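Local coordinates for endoglucanase EG-II (Hypocrea jecorina, PDB 3QR3), which hydrolyses internal beta-1,4-glucosidic bonds of cellulose, acting as a family 5 endoglucanase with a TIM-barrel catalytic domain, at residues 6-11 with 58-63; 258-263 with 291-296; 99-104 with 141-146; 46-51 with 91-96. One frame throughout, in Å; residues are numbered along the deposited sequence.

Contact 1 of 4, residues 6-11 with 58-63; sequences AGVNIA and TIFRLP
Asn9 and Arg61 run alongside each other in the same direction, on adjacent parallel strands of the TIM barrel. OD1 of Asn9 accepts a hydrogen bond from NH1 of Arg61 at 2.8 Å. The donor sits on a lone pair of OD1, in the amide plane, although amide and guanidinium planes stand 80° apart. Arg61 has CG anti to its backbone N (chi1 -176°), and its extended chain runs past the amide, with CG of Arg61 3.2 Å from OD1 of Asn9. Behind this pair the backbones join. Arg61 N donates to Val8 O at 3.2 Å, and Ile10 N to Arg61 O at 2.9 Å, the second almost head-on to the carbonyl. On the other face, Val8 CG2 meets the edge of the Phe60 ring, 3.7 Å from CD1. Leu62 CD2 lies beside Ile10 CB at 3.9 Å. One water bridges Ile10 O and Pro63 O. Further out, Asn9 ND2 donates to Thr259 O and Gly292 O, which fixes the amide's orientation. Arg61 NH1 also forms a salt bridge with Glu260, and NH2 bonds Asn148. The buried guanidinium thus has several partners, and its charge would probably favour the ionised form of Glu260.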
loop_
_atom_site.group_PDB
_atom_site.type_symbol
_atom_site.label_atom_id
_atom_site.label_comp_id
_atom_site.label_asym_id
_atom_site.label_seq_id
_atom_site.Cartn_x
_atom_site.Cartn_y
_atom_site.Cartn_z
ATOM N N ALA A 6 -0.824 -4.252 -11.441
ATOM C CA ALA A 6 0.125 -5.222 -10.923
ATOM C C ALA A 6 1.370 -4.433 -10.603
ATOM O O ALA A 6 1.819 -3.635 -11.425
ATOM C CB ALA A 6 0.448 -6.278 -11.973
ATOM N N GLY A 7 1.913 -4.626 -9.406
ATOM C CA GLY A 7 3.123 -3.924 -9.033
ATOM C C GLY A 7 3.683 -4.389 -7.712
ATOM O O GLY A 7 3.388 -5.499 -7.245
ATOM N N VAL A 8 4.490 -3.527 -7.101
ATOM C CA VAL A 8 5.219 -3.892 -5.899
ATOM C C VAL A 8 5.376 -2.691 -4.974
ATOM O O VAL A 8 5.293 -1.535 -5.397
ATOM C CB VAL A 8 6.620 -4.427 -6.230
ATOM C CG1 VAL A 8 6.542 -5.549 -7.267
ATOM C CG2 VAL A 8 7.478 -3.297 -6.737
ATOM N N ASN A 9 5.577 -2.985 -3.699
ATOM C CA ASN A 9 5.915 -1.976 -2.709
ATOM C C ASN A 9 7.394 -1.623 -2.801
ATOM O O ASN A 9 8.236 -2.516 -2.776
ATOM C CB ASN A 9 5.637 -2.532 -1.325
ATOM C CG ASN A 9 4.169 -2.467 -0.960
ATOM O OD1 ASN A 9 3.739 -1.517 -0.326
ATOM N ND2 ASN A 9 3.400 -3.474 -1.363
ATOM N N ILE A 10 7.691 -0.330 -2.932
ATOM C CA ILE A 10 9.061 0.184 -2.964
ATOM C C ILE A 10 9.324 0.810 -1.601
ATOM O O ILE A 10 9.068 1.990 -1.395
ATOM C CB ILE A 10 9.221 1.257 -4.064
ATOM C CG1 ILE A 10 8.677 0.728 -5.399
ATOM C CG2 ILE A 10 10.688 1.692 -4.198
ATOM C CD1 ILE A 10 9.502 -0.426 -5.984
ATOM N N ALA A 11 9.804 -0.006 -0.668
ATOM C CA ALA A 11 9.870 0.374 0.743
ATOM C C ALA A 11 11.158 1.118 1.119
ATOM O O ALA A 11 12.132 1.119 0.366
ATOM C CB ALA A 11 9.688 -0.871 1.630
ATOM N N THR A 58 2.228 -1.762 -13.461
ATOM C CA THR A 58 1.518 -0.503 -13.682
ATOM C C THR A 58 1.183 0.249 -12.394
ATOM O O THR A 58 0.576 1.326 -12.425
ATOM C CB THR A 58 0.220 -0.768 -14.434
ATOM O OG1 THR A 58 -0.440 -1.886 -13.823
ATOM C CG2 THR A 58 0.517 -1.111 -15.891
ATOM N N ILE A 59 1.575 -0.304 -11.255
ATOM C CA ILE A 59 1.347 0.390 -9.995
ATOM C C ILE A 59 2.500 0.162 -9.017
ATOM O O ILE A 59 3.131 -0.891 -9.021
ATOM C CB ILE A 59 0.000 -0.038 -9.373
ATOM C CG1 ILE A 59 -0.414 0.917 -8.245
ATOM C CG2 ILE A 59 0.067 -1.492 -8.898
ATOM C CD1 ILE A 59 -1.902 0.921 -7.958
ATOM N N PHE A 60 2.796 1.173 -8.209
ATOM C CA PHE A 60 3.734 1.015 -7.094
ATOM C C PHE A 60 3.152 1.640 -5.849
ATOM O O PHE A 60 2.406 2.609 -5.920
ATOM C CB PHE A 60 5.102 1.615 -7.432
ATOM C CG PHE A 60 5.711 0.993 -8.646
ATOM C CD1 PHE A 60 6.267 -0.266 -8.576
ATOM C CD2 PHE A 60 5.654 1.635 -9.868
ATOM C CE1 PHE A 60 6.795 -0.881 -9.705
ATOM C CE2 PHE A 60 6.187 1.040 -11.001
ATOM C CZ PHE A 60 6.755 -0.225 -10.916
ATOM N N ARG A 61 3.478 1.054 -4.708
ATOM C CA ARG A 61 3.045 1.575 -3.430
ATOM C C ARG A 61 4.284 2.090 -2.721
ATOM O O ARG A 61 5.322 1.412 -2.698
ATOM C CB ARG A 61 2.393 0.459 -2.625
ATOM C CG ARG A 61 1.800 0.873 -1.291
ATOM C CD ARG A 61 0.797 -0.186 -0.884
ATOM N NE ARG A 61 0.157 0.002 0.418
ATOM C CZ ARG A 61 0.618 -0.494 1.560
ATOM N NH1 ARG A 61 1.776 -1.156 1.595
ATOM N NH2 ARG A 61 -0.071 -0.302 2.675
ATOM N N LEU A 62 4.180 3.289 -2.153
ATOM C CA LEU A 62 5.339 3.970 -1.575
ATOM C C LEU A 62 5.102 4.261 -0.099
ATOM O O LEU A 62 4.634 5.352 0.267
ATOM C CB LEU A 62 5.616 5.272 -2.330
ATOM C CG LEU A 62 5.689 5.207 -3.865
ATOM C CD1 LEU A 62 6.025 6.582 -4.449
ATOM C CD2 LEU A 62 6.713 4.182 -4.331
ATOM N N PRO A 63 5.417 3.281 0.757
ATOM C CA PRO A 63 5.200 3.395 2.199
ATOM C C PRO A 63 6.040 4.501 2.787
ATOM O O PRO A 63 7.215 4.618 2.441
ATOM C CB PRO A 63 5.701 2.050 2.736
ATOM C CG PRO A 63 5.675 1.140 1.595
ATOM C CD PRO A 63 5.986 1.978 0.392
HETATM O O HOH W 1 9.246 3.957 0.656
#

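Contact 2 of 4, residues 258-263 with 291-296; sequences LTETGG and VGWGAG
Strands 256-261 and 287-296 are parallel neighbours in the TIM barrel, joined by helix 267-281 in a beta-alpha-beta crossover. Three backbone hydrogen bonds tie the segments. Val291 N donates to Leu258 O at 2.8 Å, almost head-on to the carbonyl. Trp293 N reaches Thr261 O at 2.7 Å, in the carbonyl plane. The bond between them, from Thr261 N to Val291 O, is weak. The main side-chain contact is that of Glu260 with Trp293, which run alongside each other. The carboxylate and indole planes are 26° apart, and OE1 of Glu260 sits 4.0 Å above one face of the Trp293 indole, toward its rim. OE2 of Glu260 approaches CZ3 of Trp293 at 3.6 Å. Trp293 has CG anti to its backbone N (chi1 -177°), and its NE1 bonds Tyr302. Glu260 OE1 bonds Tyr221. A sulfate ion, probably from the crystallisation liquor, lies about 3 Å from the Glu260 side chain (nearest atoms). Family 5 enzymes carry their nucleophile at the end of this seventh strand, and the place of Glu260 is consistent with that role. An alanine here would remove the carboxylate and would probably cost Arg61 its salt bridge and Trp293 its flat neighbour. The peptide bond between Trp293 and Gly294 is cis. A water accepts from Gly263 N at 3.1 Å and lies 2.7 Å from Trp293 O.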
loop_
_atom_site.group_PDB
_atom_site.type_symbol
_atom_site.label_atom_id
_atom_site.label_comp_id
_atom_site.label_asym_id
_atom_site.label_seq_id
_atom_site.Cartn_x
_atom_site.Cartn_y
_atom_site.Cartn_z
ATOM N N LEU A 258 -5.502 -5.462 -3.476
ATOM C CA LEU A 258 -4.625 -6.143 -2.537
ATOM C C LEU A 258 -3.288 -5.403 -2.548
ATOM O O LEU A 258 -2.474 -5.605 -3.457
ATOM C CB LEU A 258 -4.422 -7.592 -2.993
ATOM C CG LEU A 258 -3.500 -8.524 -2.213
ATOM C CD1 LEU A 258 -3.990 -8.719 -0.789
ATOM C CD2 LEU A 258 -3.392 -9.867 -2.928
ATOM N N THR A 259 -3.070 -4.539 -1.556
ATOM C CA THR A 259 -1.893 -3.665 -1.549
ATOM C C THR A 259 -0.669 -4.265 -0.875
ATOM O O THR A 259 0.416 -3.685 -0.936
ATOM C CB THR A 259 -2.184 -2.323 -0.881
ATOM O OG1 THR A 259 -2.792 -2.556 0.398
ATOM C CG2 THR A 259 -3.117 -1.500 -1.746
ATOM N N GLU A 260 -0.839 -5.408 -0.217
ATOM C CA GLU A 260 0.315 -6.153 0.283
ATOM C C GLU A 260 0.083 -7.647 0.187
ATOM O O GLU A 260 -0.910 -8.171 0.694
ATOM C CB GLU A 260 0.645 -5.790 1.738
ATOM C CG GLU A 260 1.456 -4.516 1.904
ATOM C CD GLU A 260 1.972 -4.324 3.323
ATOM O OE1 GLU A 260 2.176 -5.336 4.035
ATOM O OE2 GLU A 260 2.189 -3.156 3.721
ATOM N N THR A 261 1.006 -8.327 -0.474
ATOM C CA THR A 261 1.007 -9.775 -0.493
ATOM C C THR A 261 2.420 -10.193 -0.857
ATOM O O THR A 261 3.161 -9.414 -1.450
ATOM C CB THR A 261 -0.047 -10.353 -1.471
ATOM O OG1 THR A 261 -0.156 -11.768 -1.274
ATOM C CG2 THR A 261 0.306 -10.071 -2.931
ATOM N N GLY A 262 2.815 -11.398 -0.478
ATOM C CA GLY A 262 4.179 -11.824 -0.756
ATOM C C GLY A 262 4.504 -13.174 -0.163
ATOM O O GLY A 262 3.679 -13.766 0.521
ATOM N N GLY A 263 5.708 -13.665 -0.440
ATOM C CA GLY A 263 6.173 -14.901 0.150
ATOM C C GLY A 263 7.644 -15.123 -0.139
ATOM O O GLY A 263 8.285 -14.323 -0.828
ATOM N N VAL A 291 -0.333 -5.909 -5.244
ATOM C CA VAL A 291 0.967 -5.272 -5.040
ATOM C C VAL A 291 1.845 -6.120 -4.122
ATOM O O VAL A 291 1.501 -6.359 -2.971
ATOM C CB VAL A 291 0.816 -3.858 -4.428
ATOM C CG1 VAL A 291 2.146 -3.111 -4.473
ATOM C CG2 VAL A 291 -0.263 -3.063 -5.166
ATOM N N GLY A 292 2.983 -6.569 -4.629
ATOM C CA GLY A 292 3.850 -7.459 -3.872
ATOM C C GLY A 292 4.634 -6.726 -2.801
ATOM O O GLY A 292 4.915 -5.535 -2.943
ATOM N N TRP A 293 4.965 -7.437 -1.723
ATOM C CA TRP A 293 5.851 -6.931 -0.664
ATOM C C TRP A 293 7.068 -7.859 -0.546
ATOM O O TRP A 293 6.906 -9.055 -0.308
ATOM C CB TRP A 293 5.111 -6.885 0.685
ATOM C CG TRP A 293 5.951 -6.301 1.811
ATOM C CD1 TRP A 293 6.843 -6.973 2.603
ATOM C CD2 TRP A 293 5.976 -4.933 2.251
ATOM N NE1 TRP A 293 7.423 -6.108 3.503
ATOM C CE2 TRP A 293 6.911 -4.851 3.311
ATOM C CE3 TRP A 293 5.308 -3.770 1.848
ATOM C CZ2 TRP A 293 7.192 -3.653 3.975
ATOM C CZ3 TRP A 293 5.575 -2.582 2.516
ATOM C CH2 TRP A 293 6.517 -2.531 3.566
ATOM N N GLY A 294 8.284 -7.331 -0.705
ATOM C CA GLY A 294 8.530 -5.915 -0.926
ATOM C C GLY A 294 9.890 -5.687 -1.572
ATOM O O GLY A 294 10.804 -6.504 -1.432
ATOM N N ALA A 295 10.018 -4.584 -2.303
ATOM C CA ALA A 295 11.286 -4.218 -2.931
ATOM C C ALA A 295 11.732 -2.860 -2.375
ATOM O O ALA A 295 11.450 -2.544 -1.218
ATOM C CB ALA A 295 11.147 -4.183 -4.462
ATOM N N GLY A 296 12.403 -2.051 -3.189
ATOM C CA GLY A 296 12.909 -0.778 -2.712
ATOM C C GLY A 296 14.182 -1.032 -1.914
ATOM O O GLY A 296 15.137 -1.608 -2.440
HETATM O O HOH W 2 7.260 -11.281 -1.713
#

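Contact 3 of 4, residues 99-104 with 141-146; sequences YCIVDI and RVWFGI. With SO4 (sulfate ion), chain E.
Tyr99 turns its CG beside the backbone N (chi1 -85°). Arg141 has CG anti to its carbonyl carbon (chi1 -77°), which sets that atom over one face of the phenol ring. A bend at the third torsion of Arg141 then turns NE and the guanidinium toward a sulfate. Trp143 holds CG anti to its backbone N (chi1 -180°), which lays the indole beside Ile101. These residues belong to strands 99-104 and 142-145, the third and fourth of the parallel TIM barrel. CG of Arg141 makes a CH-pi contact 3.7 Å from the centroid of the Tyr99 ring, while the guanidinium stands steeply to that ring. CG1 of Ile101 packs over a face of the Trp143 indole, 3.7 Å from CG, toward the rim of the ring system. Trp143 NE1 is bonded to Ser180.

The backbones pair in parallel. Cys100 N meets Arg141 O, and Val102 N meets Trp143 O, almost head-on to the carbonyl. Trp143 N instead comes from above the carbonyl plane of Cys100, 2.8 Å from its O. The pairing bends and weakens at Gly145, the centre of an inverse gamma turn: Gly145 N to Val102 O is bent, and Ile104 N to Gly145 O is weak. A side chain at Gly145 would clash with Val102 O, so glycine suits the place. A water lies between Asp103 OD1 and Gly145 O. OD2 of Asp103 bonds His105.

At the other end Arg141 NH1 is held by Leu94 O and Ala98 O. The rest of the guanidinium grips the sulfate, probably from the crystallisation liquor: Arg141 NE donates to O4 at 2.9 Å and NH2 to O1 at 3.0 Å.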
loop_
_atom_site.group_PDB
_atom_site.type_symbol
_atom_site.label_atom_id
_atom_site.label_comp_id
_atom_site.label_asym_id
_atom_site.label_seq_id
_atom_site.Cartn_x
_atom_site.Cartn_y
_atom_site.Cartn_z
ATOM N N TYR A 99 0.418 4.154 -11.736
ATOM C CA TYR A 99 -0.301 4.694 -10.590
ATOM C C TYR A 99 0.585 4.541 -9.374
ATOM O O TYR A 99 1.345 3.574 -9.275
ATOM C CB TYR A 99 -1.603 3.932 -10.375
ATOM C CG TYR A 99 -2.732 4.455 -11.214
ATOM C CD1 TYR A 99 -2.758 4.243 -12.583
ATOM C CD2 TYR A 99 -3.781 5.157 -10.635
ATOM C CE1 TYR A 99 -3.805 4.721 -13.360
ATOM C CE2 TYR A 99 -4.820 5.639 -11.398
ATOM C CZ TYR A 99 -4.828 5.418 -12.759
ATOM O OH TYR A 99 -5.871 5.896 -13.517
ATOM N N CYS A 100 0.481 5.488 -8.446
ATOM C CA CYS A 100 1.390 5.531 -7.312
ATOM C C CYS A 100 0.640 5.700 -6.000
ATOM O O CYS A 100 0.005 6.728 -5.761
ATOM C CB CYS A 100 2.402 6.663 -7.484
ATOM S SG CYS A 100 4.110 6.126 -7.237
ATOM N N ILE A 101 0.725 4.681 -5.151
ATOM C CA ILE A 101 0.010 4.694 -3.881
ATOM C C ILE A 101 0.850 5.312 -2.776
ATOM O O ILE A 101 1.919 4.789 -2.410
ATOM C CB ILE A 101 -0.427 3.281 -3.448
ATOM C CG1 ILE A 101 -1.241 2.600 -4.543
ATOM C CG2 ILE A 101 -1.233 3.354 -2.147
ATOM C CD1 ILE A 101 -1.598 1.151 -4.229
ATOM N N VAL A 102 0.376 6.441 -2.266
ATOM C CA VAL A 102 0.990 7.082 -1.112
ATOM C C VAL A 102 0.441 6.370 0.114
ATOM O O VAL A 102 -0.759 6.408 0.374
ATOM C CB VAL A 102 0.653 8.587 -1.077
ATOM C CG1 VAL A 102 1.111 9.238 0.251
ATOM C CG2 VAL A 102 1.286 9.293 -2.270
ATOM N N ASP A 103 1.309 5.676 0.840
ATOM C CA ASP A 103 0.867 4.823 1.950
ATOM C C ASP A 103 1.435 5.320 3.267
ATOM O O ASP A 103 2.651 5.303 3.469
ATOM C CB ASP A 103 1.288 3.365 1.711
ATOM C CG ASP A 103 1.470 2.578 3.007
ATOM O OD1 ASP A 103 0.571 2.624 3.871
ATOM O OD2 ASP A 103 2.512 1.893 3.155
ATOM N N ILE A 104 0.556 5.774 4.155
ATOM C CA ILE A 104 0.974 6.207 5.487
ATOM C C ILE A 104 1.105 4.964 6.364
ATOM O O ILE A 104 0.115 4.335 6.697
ATOM C CB ILE A 104 -0.028 7.213 6.086
ATOM C CG1 ILE A 104 -0.179 8.419 5.156
ATOM C CG2 ILE A 104 0.447 7.701 7.451
ATOM C CD1 ILE A 104 1.121 9.199 4.953
ATOM N N ARG A 141 -3.107 10.130 -11.086
ATOM C CA ARG A 141 -2.582 8.772 -10.911
ATOM C C ARG A 141 -1.954 8.556 -9.531
ATOM O O ARG A 141 -1.389 7.496 -9.247
ATOM C CB ARG A 141 -1.611 8.399 -12.040
ATOM C CG ARG A 141 -2.312 8.043 -13.353
ATOM C CD ARG A 141 -1.327 7.701 -14.472
ATOM N NE ARG A 141 -0.656 8.886 -15.002
ATOM C CZ ARG A 141 0.639 9.149 -14.852
ATOM N NH1 ARG A 141 1.421 8.308 -14.183
ATOM N NH2 ARG A 141 1.154 10.254 -15.380
ATOM N N VAL A 142 -2.056 9.567 -8.677
ATOM C CA VAL A 142 -1.709 9.393 -7.275
ATOM C C VAL A 142 -2.907 8.733 -6.586
ATOM O O VAL A 142 -4.050 9.146 -6.762
ATOM C CB VAL A 142 -1.353 10.733 -6.607
ATOM C CG1 VAL A 142 -1.255 10.583 -5.091
ATOM C CG2 VAL A 142 -0.051 11.273 -7.178
ATOM N N TRP A 143 -2.637 7.688 -5.823
ATOM C CA TRP A 143 -3.686 6.903 -5.182
ATOM C C TRP A 143 -3.500 7.140 -3.683
ATOM O O TRP A 143 -2.384 6.991 -3.178
ATOM C CB TRP A 143 -3.464 5.430 -5.550
ATOM C CG TRP A 143 -4.446 4.457 -4.990
ATOM C CD1 TRP A 143 -4.863 4.360 -3.694
ATOM C CD2 TRP A 143 -5.111 3.411 -5.707
ATOM N NE1 TRP A 143 -5.772 3.330 -3.566
ATOM C CE2 TRP A 143 -5.940 2.733 -4.787
ATOM C CE3 TRP A 143 -5.102 2.994 -7.040
ATOM C CZ2 TRP A 143 -6.740 1.656 -5.158
ATOM C CZ3 TRP A 143 -5.892 1.924 -7.406
ATOM C CH2 TRP A 143 -6.699 1.263 -6.467
ATOM N N PHE A 144 -4.560 7.537 -2.975
ATOM C CA PHE A 144 -4.428 7.910 -1.560
ATOM C C PHE A 144 -4.621 6.709 -0.617
ATOM O O PHE A 144 -5.749 6.274 -0.371
ATOM C CB PHE A 144 -5.391 9.055 -1.201
ATOM C CG PHE A 144 -5.140 10.329 -1.969
ATOM C CD1 PHE A 144 -4.240 11.273 -1.500
ATOM C CD2 PHE A 144 -5.804 10.585 -3.159
ATOM C CE1 PHE A 144 -4.006 12.447 -2.205
ATOM C CE2 PHE A 144 -5.574 11.754 -3.864
ATOM C CZ PHE A 144 -4.669 12.682 -3.390
ATOM N N GLY A 145 -3.511 6.175 -0.113
ATOM C CA GLY A 145 -3.519 5.018 0.776
ATOM C C GLY A 145 -3.629 5.443 2.229
ATOM O O GLY A 145 -2.626 5.563 2.966
ATOM N N ILE A 146 -4.868 5.673 2.639
ATOM C CA ILE A 146 -5.177 6.348 3.903
ATOM C C ILE A 146 -4.367 5.879 5.109
ATOM O O ILE A 146 -3.855 6.699 5.881
ATOM C CB ILE A 146 -6.694 6.258 4.195
ATOM C CG1 ILE A 146 -7.456 7.108 3.180
ATOM C CG2 ILE A 146 -7.012 6.714 5.615
ATOM C CD1 ILE A 146 -8.975 7.237 3.483
HETATM S S SO4 E . -2.098 12.101 -16.326
HETATM O O1 SO4 E . -0.849 11.732 -17.003
HETATM O O2 SO4 E . -1.900 13.297 -15.512
HETATM O O3 SO4 E . -3.132 12.378 -17.309
HETATM O O4 SO4 E . -2.505 11.009 -15.455
HETATM O O HOH W 3 -1.818 2.923 3.306
#

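Contact 4 of 4, residues 46-51 with 91-96; sequences GQMQHF and QGCLSL
Met48 reaches from helix 44-55 to the last turn of helix 80-95. Its CG is anti to the carbonyl carbon (chi1 -72°) and the next bond is extended. A bend at the third torsion (chi3 -71°) then swings the methyl onto the backbone of the second helix. SD of Met48 lies 3.6 Å from CB of Cys93, and CE lies 3.6 Å from N of Cys93. CE also comes within 4.0 Å of the carbonyl carbon of Gly92, where glycine presents no side chain.

Leu96 answers from just past the helix end. With CG beside its own N (chi1 -68°), it splits its two methyls between two residues. CD1 meets CB of Met48 at 3.6 Å, while CD2 touches CG of Gln49 at 4.1 Å. Gln49 is extended and crosses Leu96 at about a right angle. Cys93 keeps SG anti to its N and spends it on the disulfide with Cys100. On its inner side Met48 touches Phe60 and Ile10 of the barrel strands. An alanine in place of Met48 would lose the sulfur and methyl contacts and would probably loosen the packing between the two helices. This apolar packing through a methionine joins neighbouring outer helices of a TIM barrel around its strands.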
loop_
_atom_site.group_PDB
_atom_site.type_symbol
_atom_site.label_atom_id
_atom_site.label_comp_id
_atom_site.label_asym_id
_atom_site.label_seq_id
_atom_site.Cartn_x
_atom_site.Cartn_y
_atom_site.Cartn_z
ATOM N N GLY A 46 15.215 3.399 -10.303
ATOM C CA GLY A 46 15.755 2.440 -11.245
ATOM C C GLY A 46 15.026 1.108 -11.173
ATOM O O GLY A 46 14.805 0.465 -12.197
ATOM N N GLN A 47 14.652 0.688 -9.966
ATOM C CA GLN A 47 13.877 -0.546 -9.821
ATOM C C GLN A 47 12.532 -0.402 -10.523
ATOM O O GLN A 47 12.139 -1.258 -11.323
ATOM C CB GLN A 47 13.645 -0.900 -8.350
ATOM C CG GLN A 47 14.851 -1.447 -7.616
ATOM C CD GLN A 47 14.589 -1.604 -6.131
ATOM O OE1 GLN A 47 13.477 -1.949 -5.721
ATOM N NE2 GLN A 47 15.605 -1.343 -5.314
ATOM N N MET A 48 11.822 0.678 -10.223
ATOM C CA MET A 48 10.509 0.903 -10.837
ATOM C C MET A 48 10.585 0.892 -12.368
ATOM O O MET A 48 9.715 0.338 -13.036
ATOM C CB MET A 48 9.886 2.210 -10.342
ATOM C CG MET A 48 9.408 2.157 -8.887
ATOM S SD MET A 48 8.425 3.596 -8.416
ATOM C CE MET A 48 9.687 4.868 -8.376
ATOM N N GLN A 49 11.632 1.496 -12.920
ATOM C CA GLN A 49 11.769 1.560 -14.373
ATOM C C GLN A 49 11.893 0.150 -14.960
ATOM O O GLN A 49 11.271 -0.170 -15.971
ATOM C CB GLN A 49 12.966 2.427 -14.768
ATOM C CG GLN A 49 13.133 2.604 -16.267
ATOM C CD GLN A 49 14.423 3.316 -16.628
ATOM O OE1 GLN A 49 14.472 4.079 -17.592
ATOM N NE2 GLN A 49 15.478 3.065 -15.855
ATOM N N HIS A 50 12.692 -0.688 -14.312
ATOM C CA HIS A 50 12.788 -2.098 -14.673
ATOM C C HIS A 50 11.432 -2.808 -14.575
ATOM O O HIS A 50 11.027 -3.524 -15.490
ATOM C CB HIS A 50 13.818 -2.799 -13.782
ATOM C CG HIS A 50 13.574 -4.263 -13.604
ATOM N ND1 HIS A 50 13.775 -5.182 -14.615
ATOM C CD2 HIS A 50 13.155 -4.973 -12.529
ATOM C CE1 HIS A 50 13.488 -6.393 -14.171
ATOM N NE2 HIS A 50 13.107 -6.294 -12.908
ATOM N N PHE A 51 10.744 -2.625 -13.455
ATOM C CA PHE A 51 9.448 -3.261 -13.245
ATOM C C PHE A 51 8.448 -2.877 -14.329
ATOM O O PHE A 51 7.684 -3.716 -14.799
ATOM C CB PHE A 51 8.894 -2.909 -11.860
ATOM C CG PHE A 51 9.533 -3.682 -10.739
ATOM C CD1 PHE A 51 9.683 -5.056 -10.831
ATOM C CD2 PHE A 51 9.969 -3.037 -9.589
ATOM C CE1 PHE A 51 10.260 -5.775 -9.798
ATOM C CE2 PHE A 51 10.543 -3.749 -8.552
ATOM C CZ PHE A 51 10.694 -5.118 -8.657
ATOM N N GLN A 91 7.128 11.253 -8.020
ATOM C CA GLN A 91 7.240 11.672 -9.414
ATOM C C GLN A 91 7.957 10.635 -10.276
ATOM O O GLN A 91 7.627 10.465 -11.443
ATOM C CB GLN A 91 7.908 13.046 -9.532
ATOM C CG GLN A 91 7.150 14.168 -8.826
ATOM C CD GLN A 91 5.671 14.216 -9.211
ATOM O OE1 GLN A 91 5.308 13.995 -10.364
ATOM N NE2 GLN A 91 4.814 14.500 -8.235
ATOM N N GLY A 92 8.917 9.922 -9.698
ATOM C CA GLY A 92 9.617 8.896 -10.445
ATOM C C GLY A 92 8.649 7.807 -10.855
ATOM O O GLY A 92 8.691 7.279 -11.969
ATOM N N CYS A 93 7.760 7.475 -9.932
ATOM C CA CYS A 93 6.728 6.480 -10.176
ATOM C C CYS A 93 5.744 6.985 -11.240
ATOM O O CYS A 93 5.427 6.284 -12.201
ATOM C CB CYS A 93 6.002 6.185 -8.859
ATOM S SG CYS A 93 4.516 5.217 -9.022
ATOM N N LEU A 94 5.286 8.221 -11.078
ATOM C CA LEU A 94 4.304 8.797 -12.003
ATOM C C LEU A 94 4.877 9.005 -13.411
ATOM O O LEU A 94 4.158 8.908 -14.396
ATOM C CB LEU A 94 3.772 10.127 -11.461
ATOM C CG LEU A 94 2.938 10.115 -10.178
ATOM C CD1 LEU A 94 2.714 11.531 -9.724
ATOM C CD2 LEU A 94 1.596 9.395 -10.382
ATOM N N SER A 95 6.172 9.289 -13.490
ATOM C CA SER A 95 6.841 9.542 -14.766
ATOM C C SER A 95 6.869 8.319 -15.659
ATOM O O SER A 95 7.044 8.426 -16.873
ATOM C CB SER A 95 8.271 10.033 -14.530
ATOM O OG SER A 95 8.272 11.350 -13.996
ATOM N N LEU A 96 6.704 7.154 -15.045
ATOM C CA LEU A 96 6.696 5.889 -15.763
ATOM C C LEU A 96 5.294 5.528 -16.251
ATOM O O LEU A 96 5.083 4.444 -16.789
ATOM C CB LEU A 96 7.228 4.786 -14.845
ATOM C CG LEU A 96 8.714 4.923 -14.512
ATOM C CD1 LEU A 96 9.066 4.099 -13.287
ATOM C CD2 LEU A 96 9.553 4.508 -15.714
#

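Contacts 1, 2 and 3 lie in one parallel barrel sheet, and contact 4 joins two helices outside it. Contacts 1 and 2 have centres about 7 Å apart and share a border: Asn9 N is 2.7 Å from Gly292 O. Contacts 1 and 3, about 9 Å apart between centres, meet where Leu62 N lies 2.7 Å from Ile101 O. Contact 4 packs on contact 1, with Phe60 CZ 3.6 Å from Phe51 CB. It is fastened to contact 3 covalently, with Cys93 SG 2.0 Å from Cys100 SG. The sulfate beside Glu260 of contact 2 probably marks the active-site pocket. Asp103 of contact 3 faces the same region as a weak, long partner of Arg61 in contact 1.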